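Local coordinates for DNA ligase (Alteromonas mediterranea, PDB 6GDR), which probably seals breaks in the backbone of double-stranded DNA, working through an adenylated intermediate, as a compact ligase of the Lig E group, at residues A216-L221 and V239-G244; F133-A138 and N147-L152; K231-S236 and E257-P262. One frame throughout, in Å; residues are numbered along the deposited sequence.

Contact 1: residues A216-L221 and V239-G244; sequences AEAKVL and VETPAG
Lys219 and Glu240 exchange backbone hydrogen bonds of unequal quality. The amide of Lys219 reaches the carbonyl of Glu240 with N to O at 2.8 Å and an N-H...O angle of 156°. The return bond, from Glu240 N to Lys219 O, is 2.9 Å long but bent to 127°, and counts as weak. Lys219 O also receives a CA-H...O contact from Val239, CA to O 3.2 Å, so this carbonyl has a second, softer partner. Residues 216-221 and 239-244 run antiparallel only roughly here, their end-to-end directions 125° apart, in the hairpin of strands 214-225 and 234-240 within the OB-like domain. On its other edge the first strand is bonded through Ala216 and Ala218 to Phe270 and Val268. Beyond Glu240 the second strand breaks into a type I turn from Thr241 to Gly244, closed by Gly244 N on Thr241 O at 2.8 Å; Thr241 OG1 bonds to Val245 N. Pro242, lacking an amide hydrogen, lays its CD against Glu217 O. Apolar contact fills in around these bonds. Val239 sets CB 3.7 Å from Ala218 CB, and its CG1, anti to the carbonyl carbon, lies over Val220 CA. Leu221 CD1 packs on Glu240 CB at 3.7 Å, the two side chains crossing obliquely. Lys219 NZ and Glu240 OE2, though opposite in charge, stay 5.4 Å apart.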
# COMPACT_ATOMS: atom_id res chain seq x y z
N ALA D 216 -6.41 -20.11 -1.19
CA ALA D 216 -7.78 -20.53 -0.90
C ALA D 216 -8.40 -21.04 -2.19
O ALA D 216 -7.92 -20.73 -3.29
CB ALA D 216 -8.61 -19.39 -0.31
N GLU D 217 -9.47 -21.81 -2.05
CA GLU D 217 -10.18 -22.39 -3.18
C GLU D 217 -11.56 -21.76 -3.32
O GLU D 217 -12.14 -21.29 -2.34
CB GLU D 217 -10.31 -23.91 -3.04
CG GLU D 217 -8.99 -24.66 -3.19
CD GLU D 217 -9.18 -26.16 -3.24
OE1 GLU D 217 -10.19 -26.65 -2.69
OE2 GLU D 217 -8.33 -26.85 -3.83
N ALA D 218 -12.07 -21.77 -4.54
CA ALA D 218 -13.41 -21.26 -4.82
C ALA D 218 -13.94 -21.93 -6.08
O ALA D 218 -13.17 -22.32 -6.96
CB ALA D 218 -13.40 -19.74 -5.00
N LYS D 219 -15.26 -22.07 -6.14
CA LYS D 219 -15.93 -22.70 -7.28
C LYS D 219 -16.38 -21.62 -8.25
O LYS D 219 -17.07 -20.67 -7.86
CB LYS D 219 -17.12 -23.52 -6.81
CG LYS D 219 -17.91 -24.17 -7.94
CD LYS D 219 -19.01 -25.09 -7.42
CE LYS D 219 -20.02 -24.33 -6.56
NZ LYS D 219 -21.18 -25.18 -6.18
N VAL D 220 -15.99 -21.77 -9.52
CA VAL D 220 -16.38 -20.81 -10.55
C VAL D 220 -17.87 -20.95 -10.84
O VAL D 220 -18.37 -22.06 -11.07
CB VAL D 220 -15.54 -21.01 -11.82
CG1 VAL D 220 -15.56 -22.45 -12.29
CG2 VAL D 220 -16.01 -20.08 -12.93
N LEU D 221 -18.58 -19.82 -10.83
CA LEU D 221 -20.02 -19.81 -11.05
C LEU D 221 -20.43 -19.27 -12.41
O LEU D 221 -21.54 -19.58 -12.86
CB LEU D 221 -20.71 -18.97 -9.96
CG LEU D 221 -20.43 -19.34 -8.51
CD1 LEU D 221 -21.23 -18.44 -7.58
CD2 LEU D 221 -20.77 -20.80 -8.24
N VAL D 239 -16.36 -16.45 -8.90
CA VAL D 239 -16.07 -17.59 -8.06
C VAL D 239 -16.77 -17.42 -6.72
O VAL D 239 -17.29 -16.35 -6.39
CB VAL D 239 -14.54 -17.78 -7.87
CG1 VAL D 239 -13.86 -17.96 -9.22
CG2 VAL D 239 -13.93 -16.60 -7.12
N GLU D 240 -16.80 -18.49 -5.93
CA GLU D 240 -17.45 -18.48 -4.63
C GLU D 240 -16.67 -19.38 -3.69
O GLU D 240 -16.34 -20.52 -4.05
CB GLU D 240 -18.91 -18.92 -4.72
CG GLU D 240 -19.59 -19.14 -3.38
CD GLU D 240 -21.08 -19.36 -3.51
OE1 GLU D 240 -21.81 -18.39 -3.76
OE2 GLU D 240 -21.51 -20.53 -3.37
N THR D 241 -16.39 -18.89 -2.49
CA THR D 241 -15.63 -19.66 -1.52
C THR D 241 -16.56 -20.61 -0.77
O THR D 241 -17.77 -20.41 -0.72
CB THR D 241 -14.94 -18.73 -0.52
OG1 THR D 241 -15.93 -18.05 0.27
CG2 THR D 241 -14.09 -17.70 -1.25
N PRO D 242 -16.01 -21.68 -0.19
CA PRO D 242 -16.85 -22.61 0.58
C PRO D 242 -17.67 -21.93 1.66
O PRO D 242 -18.77 -22.40 1.99
CB PRO D 242 -15.83 -23.59 1.18
CG PRO D 242 -14.68 -23.55 0.24
CD PRO D 242 -14.61 -22.14 -0.27
N ALA D 243 -17.18 -20.82 2.21
CA ALA D 243 -17.92 -20.09 3.24
C ALA D 243 -19.09 -19.29 2.67
O ALA D 243 -19.81 -18.66 3.45
CB ALA D 243 -16.98 -19.16 4.00
N GLY D 244 -19.29 -19.30 1.36
CA GLY D 244 -20.39 -18.58 0.75
C GLY D 244 -20.08 -17.18 0.30
O GLY D 244 -21.02 -16.41 0.04

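Contact 2: residues F133-A138 and N147-L152; sequences FDMPVA and NMLNNL. With AMP (adenosine monophosphate), chain G.
Strand 129-134 ends in a classic beta bulge, Phe133 and Asp134 both facing Asp71, and residues 135-138 then leave the sheet, with Asp134 and Leu149 the nearest pair of CA atoms at 7.6 Å. This is the strand-to-helix step of a beta-alpha-beta unit, with helix 142-154 packed on the strand end. Met135 carries most of the contact. Its CG meets Leu149 CD2 at 3.5 Å, the two side chains sliding past each other in opposite directions. In one of two modelled conformers of Met148, its CE comes within 3.8 Å of Met135 CE. Leu152 CD1 and Met135 SD meet as the two side chains reach toward each other tip to tip. Leu149 CD1 lies against the backbone, 3.8 Å from Asp134 N. Phe133 turns away from the helix, its CG between the backbone N and carbonyl carbon (chi1 52°). One face of its ring takes the adenine, N3 of AMP lying 4.0 Å above its centre. An alanine at Phe133 would probably leave that side of the adenine without its aromatic cover and the base freer to shift. Asp134 OD1 accepts Met135 N, from above the carboxylate plane, and a salt bridge from Arg145. At the ring's far end, Phe133 CZ is 3.4 Å from O2' of AMP.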
# COMPACT_ATOMS: atom_id res chain seq x y z
N PHE D 133 7.01 9.56 5.53
CA PHE D 133 8.01 8.49 5.42
C PHE D 133 9.20 8.82 4.53
O PHE D 133 10.15 8.04 4.50
CB PHE D 133 7.36 7.20 4.91
CG PHE D 133 6.56 7.36 3.65
CD1 PHE D 133 7.19 7.41 2.41
CD2 PHE D 133 5.18 7.45 3.70
CE1 PHE D 133 6.45 7.55 1.25
CE2 PHE D 133 4.44 7.59 2.54
CZ PHE D 133 5.08 7.64 1.31
N ASP D 134 9.18 9.94 3.81
CA ASP D 134 10.33 10.29 2.97
C ASP D 134 10.16 11.71 2.45
O ASP D 134 9.07 12.28 2.50
CB ASP D 134 10.48 9.31 1.80
CG ASP D 134 11.87 9.34 1.19
OD1 ASP D 134 12.72 10.11 1.68
OD2 ASP D 134 12.11 8.59 0.22
N MET D 135 11.27 12.27 1.96
CA MET D 135 11.28 13.56 1.29
C MET D 135 11.94 13.35 -0.07
O MET D 135 13.00 12.70 -0.15
CB MET D 135 12.04 14.61 2.10
CG MET D 135 11.47 14.86 3.49
SD MET D 135 12.44 16.04 4.46
CE MET D 135 12.21 17.55 3.51
N PRO D 136 11.36 13.88 -1.16
CA PRO D 136 11.92 13.67 -2.50
C PRO D 136 13.13 14.56 -2.81
O PRO D 136 13.19 15.22 -3.84
CB PRO D 136 10.74 13.98 -3.42
CG PRO D 136 9.98 15.03 -2.68
CD PRO D 136 10.16 14.73 -1.21
N VAL D 137 14.10 14.57 -1.89
CA VAL D 137 15.27 15.43 -2.03
C VAL D 137 16.30 14.75 -2.91
O VAL D 137 16.50 13.53 -2.85
CB VAL D 137 15.85 15.76 -0.64
CG1 VAL D 137 17.23 16.40 -0.75
CG2 VAL D 137 14.90 16.68 0.11
N ALA D 138 16.98 15.54 -3.74
CA ALA D 138 17.97 15.03 -4.67
C ALA D 138 19.36 15.07 -4.04
O ALA D 138 19.79 16.12 -3.55
CB ALA D 138 17.97 15.84 -5.97
N ASN D 147 16.42 11.96 9.36
CA ASN D 147 16.82 12.91 10.39
C ASN D 147 16.12 14.25 10.20
O ASN D 147 15.66 14.87 11.17
CB ASN D 147 18.34 13.09 10.38
CG ASN D 147 19.07 11.82 10.76
OD1 ASN D 147 18.51 10.93 11.41
ND2 ASN D 147 20.34 11.73 10.37
N MET D 148 16.04 14.72 8.95
CA MET D 148 15.34 15.98 8.67
C MET D 148 13.87 15.88 9.04
O MET D 148 13.30 16.82 9.62
CB MET D 148 15.50 16.34 7.19
CG MET D 148 16.93 16.68 6.79
SD MET D 148 17.20 16.65 5.00
CE MET D 148 15.91 17.76 4.43
N LEU D 149 13.23 14.75 8.72
CA LEU D 149 11.82 14.57 9.07
C LEU D 149 11.61 14.72 10.56
O LEU D 149 10.71 15.45 11.01
CB LEU D 149 11.34 13.19 8.60
CG LEU D 149 11.13 12.99 7.10
CD1 LEU D 149 10.78 11.53 6.81
CD2 LEU D 149 10.04 13.91 6.56
N ASN D 150 12.44 14.05 11.37
CA ASN D 150 12.32 14.16 12.82
C ASN D 150 12.55 15.59 13.28
O ASN D 150 11.91 16.05 14.23
CB ASN D 150 13.30 13.21 13.49
CG ASN D 150 13.03 11.75 13.16
OD1 ASN D 150 11.88 11.37 12.93
ND2 ASN D 150 14.08 10.94 13.14
N ASN D 151 13.46 16.31 12.62
CA ASN D 151 13.68 17.72 12.97
C ASN D 151 12.43 18.55 12.67
O ASN D 151 12.07 19.43 13.46
CB ASN D 151 14.88 18.27 12.20
CG ASN D 151 16.20 17.76 12.74
OD1 ASN D 151 16.29 17.35 13.90
ND2 ASN D 151 17.23 17.79 11.91
N LEU D 152 11.77 18.28 11.55
CA LEU D 152 10.59 19.05 11.18
C LEU D 152 9.42 18.77 12.11
O LEU D 152 8.59 19.66 12.34
CB LEU D 152 10.20 18.76 9.74
CG LEU D 152 11.23 19.17 8.68
CD1 LEU D 152 10.88 18.56 7.33
CD2 LEU D 152 11.32 20.68 8.57
P AMP G . 2.06 -0.35 -3.11
O1P AMP G . 1.39 -0.31 -1.76
O2P AMP G . 2.41 -1.69 -3.71
O5' AMP G . 3.40 0.53 -3.02
C5' AMP G . 3.86 0.98 -1.74
C4' AMP G . 3.02 2.16 -1.27
O4' AMP G . 2.76 2.04 0.14
C3' AMP G . 3.66 3.52 -1.50
O3' AMP G . 2.93 4.23 -2.50
C2' AMP G . 3.60 4.23 -0.16
O2' AMP G . 2.97 5.51 -0.28
C1' AMP G . 2.77 3.33 0.75
N9 AMP G . 3.25 3.19 2.16
C8 AMP G . 2.41 2.97 3.19
N7 AMP G . 3.09 2.88 4.36
C5 AMP G . 4.39 3.06 4.09
C6 AMP G . 5.64 3.09 4.88
N6 AMP G . 5.61 2.91 6.22
N1 AMP G . 6.80 3.30 4.23
C2 AMP G . 6.84 3.49 2.89
N3 AMP G . 5.74 3.47 2.12
C4 AMP G . 4.50 3.27 2.64

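Contact 3: residues K231-S236 and E257-P262; sequences KGMMGS and ERRAPP. Unlike the reference sequence in segment 257-262: Arg259 (reference Gln). With nucleotides of chain A.
Arg258 reaches Met234 and Gly235 by an extended chain, CG anti to the carbonyl carbon (chi1 -66°) and the rest running straight out to NE, whereas Met234 has CG anti to its backbone N (chi1 -177°) and bends at chi2 and chi3. The two side chains cross at about a right angle. NH1 of Arg258 grips two successive carbonyls, Met234 O at 2.7 Å and Gly235 O at 2.9 Å. Both oxygens lie near the guanidinium plane, but NH1 stands above the carbonyl plane of Gly235. NH2 is bonded to Gly250 O, which with the double grip should limit rotation of the group. In this way the end of helix 255-258 is tied to the start of strand 234-240 in the OB-like domain, where Gly235 and Ser236 form a classic beta bulge opposite Phe224. A weak backbone bond, Met234 N to Arg258 O at 3.4 Å, adds to the joint. The bulge lies on bound DNA: Gly235 O is 3.4 Å from C4' of DG11 of chain A, and Ser236 OG bonds to a phosphate. A CB at Gly235 would be crowded by OP1 of that nucleotide. Met234 CB rests on Pro261 CG at 3.8 Å. Met233 bends at its end and sets CE 3.7 Å from Arg258 CB. It runs side by side with Arg259, which differs from the reference sequence, and Met233 CE lies 3.6 Å from Arg259 NH2.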
# COMPACT_ATOMS: atom_id res chain seq x y z
N LYS D 231 -10.92 -9.07 -26.05
CA LYS D 231 -12.20 -9.23 -26.72
C LYS D 231 -12.37 -10.68 -27.17
O LYS D 231 -11.42 -11.32 -27.61
CB LYS D 231 -12.28 -8.29 -27.92
CG LYS D 231 -13.64 -7.63 -28.12
CD LYS D 231 -13.51 -6.29 -28.84
CE LYS D 231 -12.99 -5.21 -27.90
N GLY D 232 -13.59 -11.19 -27.04
CA GLY D 232 -13.85 -12.58 -27.36
C GLY D 232 -13.11 -13.56 -26.47
O GLY D 232 -12.97 -14.73 -26.83
N MET D 233 -12.64 -13.11 -25.31
CA MET D 233 -11.92 -13.94 -24.36
C MET D 233 -12.51 -13.71 -22.97
O MET D 233 -13.30 -12.79 -22.75
CB MET D 233 -10.42 -13.64 -24.36
CG MET D 233 -9.74 -13.88 -25.70
SD MET D 233 -8.14 -13.06 -25.84
CE MET D 233 -7.26 -13.77 -24.45
N MET D 234 -12.12 -14.57 -22.04
CA MET D 234 -12.61 -14.47 -20.67
C MET D 234 -11.90 -13.33 -19.94
O MET D 234 -10.67 -13.27 -19.92
CB MET D 234 -12.40 -15.79 -19.93
CG MET D 234 -12.95 -15.80 -18.51
SD MET D 234 -11.85 -15.03 -17.30
CE MET D 234 -10.50 -16.21 -17.27
N GLY D 235 -12.69 -12.45 -19.34
CA GLY D 235 -12.14 -11.34 -18.58
C GLY D 235 -12.02 -11.65 -17.10
O GLY D 235 -10.99 -11.36 -16.48
N SER D 236 -13.06 -12.25 -16.53
CA SER D 236 -13.06 -12.59 -15.11
C SER D 236 -13.98 -13.78 -14.89
O SER D 236 -14.74 -14.19 -15.77
CB SER D 236 -13.50 -11.40 -14.25
OG SER D 236 -14.82 -11.00 -14.58
N GLU D 257 -4.86 -19.26 -21.02
CA GLU D 257 -5.86 -19.67 -20.04
C GLU D 257 -7.16 -18.91 -20.23
O GLU D 257 -8.24 -19.44 -19.93
CB GLU D 257 -5.31 -19.47 -18.63
CG GLU D 257 -4.26 -20.50 -18.23
CD GLU D 257 -3.58 -20.16 -16.92
OE1 GLU D 257 -3.54 -18.97 -16.55
OE2 GLU D 257 -3.09 -21.09 -16.25
N ARG D 258 -7.09 -17.67 -20.71
CA ARG D 258 -8.31 -16.91 -20.98
C ARG D 258 -9.10 -17.52 -22.13
O ARG D 258 -10.34 -17.45 -22.14
CB ARG D 258 -7.98 -15.45 -21.26
CG ARG D 258 -7.39 -14.72 -20.06
CD ARG D 258 -7.26 -13.23 -20.31
NE ARG D 258 -6.79 -12.54 -19.12
CZ ARG D 258 -7.56 -12.18 -18.10
NH1 ARG D 258 -8.86 -12.45 -18.11
NH2 ARG D 258 -7.03 -11.55 -17.06
N ARG D 259 -8.41 -18.10 -23.11
CA ARG D 259 -9.06 -18.89 -24.14
C ARG D 259 -9.28 -20.30 -23.61
O ARG D 259 -8.32 -20.96 -23.20
CB ARG D 259 -8.22 -18.90 -25.42
CG ARG D 259 -7.97 -17.52 -26.01
CD ARG D 259 -7.04 -17.59 -27.21
NE ARG D 259 -5.63 -17.58 -26.83
CZ ARG D 259 -4.86 -16.50 -26.77
NH1 ARG D 259 -3.59 -16.60 -26.41
NH2 ARG D 259 -5.36 -15.30 -27.07
N ALA D 260 -10.53 -20.75 -23.60
CA ALA D 260 -10.87 -22.01 -22.95
C ALA D 260 -10.52 -21.92 -21.47
O ALA D 260 -9.56 -22.55 -21.01
CB ALA D 260 -10.14 -23.19 -23.61
N PRO D 261 -11.26 -21.13 -20.70
CA PRO D 261 -10.94 -20.95 -19.28
C PRO D 261 -11.50 -22.08 -18.44
O PRO D 261 -12.17 -22.99 -18.96
CB PRO D 261 -11.61 -19.61 -18.95
CG PRO D 261 -12.79 -19.58 -19.85
CD PRO D 261 -12.38 -20.27 -21.12
N PRO D 262 -11.26 -22.06 -17.13
CA PRO D 262 -11.88 -23.06 -16.24
C PRO D 262 -13.40 -23.05 -16.39
O PRO D 262 -14.06 -22.03 -16.20
CB PRO D 262 -11.44 -22.61 -14.85
CG PRO D 262 -10.17 -21.86 -15.07
CD PRO D 262 -10.33 -21.18 -16.40
P DG A 11 -10.77 -6.31 -19.03
OP1 DG A 11 -11.75 -7.21 -19.67
OP2 DG A 11 -10.96 -4.84 -19.09
O5' DG A 11 -10.62 -6.72 -17.49
C5' DG A 11 -10.39 -8.08 -17.14
C4' DG A 11 -10.06 -8.22 -15.67
O4' DG A 11 -8.73 -7.73 -15.41
C3' DG A 11 -10.95 -7.43 -14.73
O3' DG A 11 -12.16 -8.11 -14.45
C2' DG A 11 -10.07 -7.29 -13.49
C1' DG A 11 -8.65 -7.28 -14.06
N9 DG A 11 -8.03 -5.95 -14.04
C8 DG A 11 -8.02 -5.03 -15.06
N7 DG A 11 -7.40 -3.92 -14.74
C5 DG A 11 -6.98 -4.13 -13.43
C6 DG A 11 -6.26 -3.28 -12.56
O6 DG A 11 -5.83 -2.14 -12.78
N1 DG A 11 -6.05 -3.88 -11.31
C2 DG A 11 -6.48 -5.14 -10.97
N2 DG A 11 -6.18 -5.54 -9.72
N3 DG A 11 -7.16 -5.94 -11.77
C4 DG A 11 -7.37 -5.37 -12.99

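In the fold
Contacts 1 and 3 belong to the OB-like domain, share strand 234-240 and have centres about 18 Å apart; they meet where Val220 CG1 packs on Pro262 O. Contact 2 lies in the ATP-dependent DNA ligase domain, which holds the AMP, on the opposite side of the chain's centre, about 46 and 47 Å from the other two, centre to centre. It is the buried one, and across its segments the chemistry is apolar, with the nucleotide pocket at its edge. The other two are partly buried and more polar. Contact 1 relies on backbone pairing beside a turn, contact 3 on an arginine gripping carbonyls next to DNA.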